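Local structure of lipoxygenase (Cyanothece sp., 5EK8) at residues G81-K89 and I100-K110. The protein is a non-heme iron lipoxygenase, probably inserting both atoms of molecular oxygen into a polyunsaturated fatty acid substrate. Residues are numbered along the deposited sequence; the frame is centred on the assembly and turned at random.
Sequences GTPSDYLGK and IYYDPEKAGFK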
loop_
_atom_site.group_PDB
_atom_site.type_symbol
_atom_site.label_atom_id
_atom_site.label_comp_id
_atom_site.label_asym_id
_atom_site.label_seq_id
_atom_site.Cartn_x
_atom_site.Cartn_y
_atom_site.Cartn_z
ATOM N N GLY A 81 0.499 -40.505 -12.833
ATOM C CA GLY A 81 -0.533 -41.194 -12.080
ATOM C C GLY A 81 -0.019 -41.855 -10.812
ATOM O O GLY A 81 -0.481 -42.933 -10.428
ATOM N N THR A 82 0.943 -41.205 -10.164
ATOM C CA THR A 82 1.575 -41.733 -8.962
ATOM C C THR A 82 2.064 -40.563 -8.121
ATOM O O THR A 82 2.469 -39.542 -8.685
ATOM C CB THR A 82 2.756 -42.661 -9.310
ATOM O OG1 THR A 82 2.437 -43.443 -10.468
ATOM C CG2 THR A 82 3.076 -43.586 -8.159
ATOM N N PRO A 83 2.016 -40.686 -6.776
ATOM C CA PRO A 83 2.575 -39.594 -5.966
ATOM C C PRO A 83 4.074 -39.421 -6.173
ATOM O O PRO A 83 4.800 -40.411 -6.257
ATOM C CB PRO A 83 2.276 -40.029 -4.522
ATOM C CG PRO A 83 2.057 -41.503 -4.604
ATOM C CD PRO A 83 1.389 -41.715 -5.926
ATOM N N SER A 84 4.520 -38.171 -6.257
ATOM C CA SER A 84 5.933 -37.859 -6.439
ATOM C C SER A 84 6.758 -38.312 -5.241
ATOM O O SER A 84 6.232 -38.451 -4.134
ATOM C CB SER A 84 6.120 -36.358 -6.665
ATOM O OG SER A 84 5.478 -35.940 -7.856
ATOM N N ASP A 85 8.052 -38.538 -5.458
ATOM C CA ASP A 85 8.914 -38.988 -4.362
ATOM C C ASP A 85 10.072 -38.026 -4.104
ATOM O O ASP A 85 10.694 -37.541 -5.036
ATOM C CB ASP A 85 9.461 -40.388 -4.649
ATOM C CG ASP A 85 8.362 -41.402 -4.920
ATOM O OD1 ASP A 85 7.535 -41.640 -4.012
ATOM O OD2 ASP A 85 8.335 -41.966 -6.039
ATOM N N TYR A 86 10.366 -37.750 -2.839
ATOM C CA TYR A 86 11.466 -36.848 -2.507
ATOM C C TYR A 86 12.817 -37.551 -2.610
ATOM O O TYR A 86 12.994 -38.667 -2.114
ATOM C CB TYR A 86 11.277 -36.269 -1.106
ATOM C CG TYR A 86 12.506 -35.587 -0.549
ATOM C CD1 TYR A 86 12.886 -34.320 -0.987
ATOM C CD2 TYR A 86 13.286 -36.208 0.423
ATOM C CE1 TYR A 86 14.009 -33.693 -0.470
ATOM C CE2 TYR A 86 14.405 -35.593 0.942
ATOM C CZ TYR A 86 14.764 -34.339 0.495
ATOM O OH TYR A 86 15.882 -33.735 1.023
ATOM N N LEU A 87 13.772 -36.883 -3.255
ATOM C CA LEU A 87 15.074 -37.483 -3.537
ATOM C C LEU A 87 16.239 -36.739 -2.880
ATOM O O LEU A 87 17.239 -37.360 -2.513
ATOM C CB LEU A 87 15.301 -37.564 -5.051
ATOM C CG LEU A 87 14.238 -38.337 -5.837
ATOM C CD1 LEU A 87 14.638 -38.479 -7.291
ATOM C CD2 LEU A 87 13.965 -39.710 -5.208
ATOM N N GLY A 88 16.116 -35.420 -2.731
ATOM C CA GLY A 88 17.180 -34.631 -2.132
ATOM C C GLY A 88 16.939 -33.134 -2.067
ATOM O O GLY A 88 16.126 -32.590 -2.814
ATOM N N LYS A 89 17.662 -32.466 -1.172
ATOM C CA LYS A 89 17.514 -31.027 -0.958
ATOM C C LYS A 89 18.767 -30.254 -1.356
ATOM O O LYS A 89 19.766 -30.843 -1.758
ATOM C CB LYS A 89 17.191 -30.742 0.507
ATOM C CG LYS A 89 15.727 -30.495 0.804
ATOM C CD LYS A 89 15.493 -30.514 2.305
ATOM C CE LYS A 89 16.549 -29.694 3.032
ATOM N NZ LYS A 89 16.509 -29.920 4.498
ATOM N N ILE A 100 22.970 -30.246 -6.248
ATOM C CA ILE A 100 22.117 -31.049 -5.369
ATOM C C ILE A 100 22.538 -32.514 -5.297
ATOM O O ILE A 100 22.723 -33.162 -6.321
ATOM C CB ILE A 100 20.642 -31.023 -5.833
ATOM C CG1 ILE A 100 20.175 -29.596 -6.129
ATOM C CG2 ILE A 100 19.742 -31.694 -4.801
ATOM C CD1 ILE A 100 19.979 -28.745 -4.905
ATOM N N TYR A 101 22.671 -33.042 -4.088
ATOM C CA TYR A 101 22.870 -34.475 -3.923
ATOM C C TYR A 101 21.530 -35.159 -3.678
ATOM O O TYR A 101 20.863 -34.891 -2.675
ATOM C CB TYR A 101 23.841 -34.762 -2.777
ATOM C CG TYR A 101 25.259 -34.326 -3.070
ATOM C CD1 TYR A 101 26.142 -35.172 -3.734
ATOM C CD2 TYR A 101 25.713 -33.069 -2.692
ATOM C CE1 TYR A 101 27.441 -34.778 -4.011
ATOM C CE2 TYR A 101 27.009 -32.666 -2.964
ATOM C CZ TYR A 101 27.870 -33.526 -3.623
ATOM O OH TYR A 101 29.160 -33.132 -3.894
ATOM N N TYR A 102 21.129 -36.029 -4.600
ATOM C CA TYR A 102 19.871 -36.756 -4.443
ATOM C C TYR A 102 20.065 -38.266 -4.534
ATOM O O TYR A 102 21.014 -38.748 -5.151
ATOM C CB TYR A 102 18.842 -36.289 -5.480
ATOM C CG TYR A 102 19.082 -36.752 -6.905
ATOM C CD1 TYR A 102 18.466 -37.897 -7.396
ATOM C CD2 TYR A 102 19.898 -36.027 -7.766
ATOM C CE1 TYR A 102 18.668 -38.319 -8.695
ATOM C CE2 TYR A 102 20.106 -36.441 -9.072
ATOM C CZ TYR A 102 19.488 -37.589 -9.528
ATOM O OH TYR A 102 19.686 -38.011 -10.822
ATOM N N ASP A 103 19.155 -39.003 -3.903
ATOM C CA ASP A 103 19.212 -40.459 -3.879
ATOM C C ASP A 103 18.153 -41.051 -4.802
ATOM O O ASP A 103 16.962 -40.827 -4.603
ATOM C CB ASP A 103 19.031 -40.970 -2.446
ATOM C CG ASP A 103 19.053 -42.486 -2.350
ATOM O OD1 ASP A 103 19.439 -43.157 -3.332
ATOM O OD2 ASP A 103 18.694 -43.011 -1.278
ATOM N N PRO A 104 18.587 -41.809 -5.821
ATOM C CA PRO A 104 17.646 -42.455 -6.740
ATOM C C PRO A 104 16.809 -43.536 -6.063
ATOM O O PRO A 104 15.732 -43.848 -6.549
ATOM C CB PRO A 104 18.560 -43.071 -7.807
ATOM C CG PRO A 104 19.836 -42.303 -7.713
ATOM C CD PRO A 104 19.983 -41.979 -6.258
ATOM N N GLU A 105 17.291 -44.086 -4.953
ATOM C CA GLU A 105 16.645 -45.239 -4.328
ATOM C C GLU A 105 15.303 -44.925 -3.671
ATOM O O GLU A 105 14.526 -45.839 -3.391
ATOM C CB GLU A 105 17.578 -45.869 -3.295
ATOM C CG GLU A 105 18.833 -46.474 -3.890
ATOM C CD GLU A 105 19.767 -47.024 -2.833
ATOM O OE1 GLU A 105 19.273 -47.536 -1.804
ATOM O OE2 GLU A 105 20.997 -46.942 -3.028
ATOM N N LYS A 106 15.023 -43.648 -3.428
ATOM C CA LYS A 106 13.712 -43.264 -2.920
ATOM C C LYS A 106 12.689 -43.319 -4.056
ATOM O O LYS A 106 11.528 -42.943 -3.888
ATOM C CB LYS A 106 13.760 -41.881 -2.273
ATOM C CG LYS A 106 14.829 -41.755 -1.192
ATOM C CD LYS A 106 14.408 -40.818 -0.064
ATOM C CE LYS A 106 13.384 -41.476 0.852
ATOM N NZ LYS A 106 13.037 -40.627 2.029
ATOM N N ALA A 107 13.145 -43.788 -5.215
ATOM C CA ALA A 107 12.262 -44.254 -6.275
ATOM C C ALA A 107 11.344 -45.330 -5.736
ATOM O O ALA A 107 10.119 -45.226 -5.813
ATOM C CB ALA A 107 13.064 -44.806 -7.437
ATOM N N GLY A 108 11.965 -46.373 -5.192
ATOM C CA GLY A 108 11.250 -47.539 -4.723
ATOM C C GLY A 108 10.695 -48.342 -5.880
ATOM O O GLY A 108 11.165 -49.442 -6.165
ATOM N N PHE A 109 9.705 -47.777 -6.562
ATOM C CA PHE A 109 8.952 -48.511 -7.574
ATOM C C PHE A 109 9.755 -48.789 -8.846
ATOM O O PHE A 109 9.749 -49.915 -9.349
ATOM C CB PHE A 109 7.666 -47.756 -7.935
ATOM C CG PHE A 109 6.622 -47.761 -6.841
ATOM C CD1 PHE A 109 6.856 -48.401 -5.632
ATOM C CD2 PHE A 109 5.400 -47.132 -7.034
ATOM C CE1 PHE A 109 5.899 -48.402 -4.632
ATOM C CE2 PHE A 109 4.437 -47.134 -6.039
ATOM C CZ PHE A 109 4.686 -47.769 -4.838
ATOM N N LYS A 110 10.445 -47.775 -9.362
ATOM C CA LYS A 110 11.122 -47.898 -10.653
ATOM C C LYS A 110 12.631 -48.064 -10.548
ATOM O O LYS A 110 13.212 -48.002 -9.464
ATOM C CB LYS A 110 10.828 -46.680 -11.528
ATOM C CG LYS A 110 11.368 -45.392 -10.959
ATOM C CD LYS A 110 10.243 -44.412 -10.719
ATOM C CE LYS A 110 10.545 -43.544 -9.522
ATOM N NZ LYS A 110 11.888 -42.917 -9.653
#
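In the PLAT domain, a classic beta bulge, in which Leu87 and Gly88 both face Val75 of strand 72-79, meets Tyr102 and Asp103 at the end of strand 97-102. Asp103 N donates to Leu87 O (2.9 Å, N-H...O angle 168°), coming from above the carbonyl plane. Beside this bond Leu87 and Tyr102 extend together in one direction, with their CB atoms 3.8 Å apart; Leu87 CD1 meets the tyrosine ring obliquely, 3.9 Å from Tyr102 CD1. With CG anti to its carbonyl carbon (chi1 -57°), Leu87 also brings CD2 to Lys106 CB at 3.7 Å, the two side chains passing antiparallel. With the isobutyl branch of Leu87 cut back to an alanine here, a gap is likely to open between the Tyr102 ring and the aliphatic part of Lys106. The contact links edge strands of the two sheets of the PLAT beta-sandwich, 82-91 in one and 97-102 in the other; Val75 and Leu115 also touch Leu87 and Tyr102. After the second strand the chain turns: Asp103 OD1 accepts from Glu105 N (2.8 Å) in an Asx turn, while Asp103 OD2 pairs with Lys47. Lys106, bent along its chain, lays CD against Tyr86 O at 3.3 Å. Farther out, Asp85 OD2 and Lys110 NZ stay 5.2 Å apart, the lysine forming its salt bridge with Asp77, and Thr82 CG2 approaches the Phe109 ring obliquely.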